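Local coordinates for protein carboxylesterase (PDB 5GMX) that hydrolyses carboxylic ester bonds as a family VIII carboxylesterase and also acts on oxyimino cephalosporins, within a beta-lactamase-like fold, at residues G37-E41 against G42-V46. Sequence-based numbering, arbitrary orientation.
Sequences GLAIE and GEIVV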
loop_
_atom_site.group_PDB
_atom_site.type_symbol
_atom_site.label_atom_id
_atom_site.label_comp_id
_atom_site.label_asym_id
_atom_site.label_seq_id
_atom_site.Cartn_x
_atom_site.Cartn_y
_atom_site.Cartn_z
ATOM N N GLY A 37 -4.527 -10.550 9.142
ATOM C CA GLY A 37 -5.431 -9.860 10.041
ATOM C C GLY A 37 -6.798 -9.660 9.409
ATOM O O GLY A 37 -6.933 -9.546 8.183
ATOM N N LEU A 38 -7.820 -9.642 10.258
ATOM C CA LEU A 38 -9.177 -9.373 9.825
ATOM C C LEU A 38 -9.897 -8.551 10.887
ATOM O O LEU A 38 -9.953 -8.928 12.065
ATOM C CB LEU A 38 -9.931 -10.676 9.537
ATOM C CG LEU A 38 -11.399 -10.559 9.084
ATOM C CD1 LEU A 38 -11.506 -10.027 7.673
ATOM C CD2 LEU A 38 -12.131 -11.896 9.183
ATOM N N ALA A 39 -10.419 -7.405 10.467
ATOM C CA ALA A 39 -11.187 -6.530 11.335
ATOM C C ALA A 39 -12.640 -6.496 10.887
ATOM O O ALA A 39 -12.935 -6.428 9.694
ATOM C CB ALA A 39 -10.599 -5.124 11.355
ATOM N N ILE A 40 -13.543 -6.572 11.857
ATOM C CA ILE A 40 -14.971 -6.476 11.611
ATOM C C ILE A 40 -15.555 -5.418 12.544
ATOM O O ILE A 40 -15.297 -5.429 13.757
ATOM C CB ILE A 40 -15.690 -7.834 11.827
ATOM C CG1 ILE A 40 -15.166 -8.880 10.845
ATOM C CG2 ILE A 40 -17.198 -7.693 11.622
ATOM C CD1 ILE A 40 -15.596 -8.622 9.407
ATOM N N GLU A 41 -16.302 -4.486 11.956
ATOM C CA GLU A 41 -17.008 -3.450 12.703
ATOM C C GLU A 41 -16.120 -2.727 13.708
ATOM O O GLU A 41 -16.537 -2.453 14.822
ATOM C CB GLU A 41 -18.225 -4.056 13.413
ATOM C CG GLU A 41 -19.302 -4.534 12.445
ATOM C CD GLU A 41 -20.561 -5.051 13.132
ATOM O OE1 GLU A 41 -20.749 -4.785 14.342
ATOM O OE2 GLU A 41 -21.377 -5.709 12.444
ATOM N N GLY A 42 -14.888 -2.431 13.302
ATOM C CA GLY A 42 -14.004 -1.622 14.111
ATOM C C GLY A 42 -13.212 -2.387 15.148
ATOM O O GLY A 42 -12.582 -1.774 16.010
ATOM N N GLU A 43 -13.221 -3.716 15.071
ATOM C CA GLU A 43 -12.403 -4.499 15.995
ATOM C C GLU A 43 -11.654 -5.611 15.274
ATOM O O GLU A 43 -12.208 -6.266 14.391
ATOM C CB GLU A 43 -13.282 -5.104 17.105
ATOM C CG GLU A 43 -14.085 -4.086 17.946
ATOM C CD GLU A 43 -13.221 -3.154 18.812
ATOM O OE1 GLU A 43 -12.006 -3.406 18.977
ATOM O OE2 GLU A 43 -13.767 -2.151 19.327
ATOM N N ILE A 44 -10.397 -5.836 15.650
ATOM C CA ILE A 44 -9.661 -7.003 15.159
ATOM C C ILE A 44 -10.256 -8.300 15.726
ATOM O O ILE A 44 -10.337 -8.466 16.942
ATOM C CB ILE A 44 -8.165 -6.923 15.523
ATOM C CG1 ILE A 44 -7.487 -5.780 14.754
ATOM C CG2 ILE A 44 -7.468 -8.254 15.244
ATOM C CD1 ILE A 44 -7.343 -6.040 13.240
ATOM N N VAL A 45 -10.665 -9.215 14.851
ATOM C CA VAL A 45 -11.289 -10.457 15.295
ATOM C C VAL A 45 -10.512 -11.680 14.823
ATOM O O VAL A 45 -10.730 -12.791 15.306
ATOM C CB VAL A 45 -12.753 -10.556 14.813
ATOM C CG1 VAL A 45 -13.594 -9.435 15.419
ATOM C CG2 VAL A 45 -12.827 -10.525 13.293
ATOM N N VAL A 46 -9.615 -11.476 13.864
ATOM C CA VAL A 46 -8.656 -12.510 13.481
ATOM C C VAL A 46 -7.253 -11.905 13.441
ATOM O O VAL A 46 -7.038 -10.843 12.857
ATOM C CB VAL A 46 -8.977 -13.147 12.116
ATOM C CG1 VAL A 46 -7.989 -14.266 11.816
ATOM C CG2 VAL A 46 -10.400 -13.676 12.086
#
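The flat peptide carbonyl of Leu38 accepts two N-H groups: Val46 N lies in the carbonyl plane on a lone pair (3.1 Å from Leu38 O), whereas Val45 N comes in nearly along the C=O axis (2.9 Å to the same O). The Ile40 carbonyl is used differently, with Glu43 N standing above its plane, 54° out and 3.0 Å from Ile40 O. Ile40 N returns a bond to Glu43 O, framing a type I' turn over Glu41 and Gly42, where a CB on Gly42 would press into Glu41 O. Two residues, Val45 and Val46, are set opposite the single Leu38, a classic beta bulge. The extra residue sends Val45 CG2 over to Ile40 CG1 (3.8 Å), while Leu38 CB meets Val46 CB at 3.7 Å; Phe15 touches all four side chains. On the opposite face Ile44, bent at chi2 (-70°), brings CD1 to Ala39 CB (3.9 Å) and also touches helix 272-283. Strand 357-363 continues the sheet beyond Ala39. The hairpin thus joins neighbouring strands 33-40 and 43-51, toward one side of the antiparallel sheet, its bulge satisfying two amide N-H groups with one carbonyl while placing successive valines against apolar neighbours.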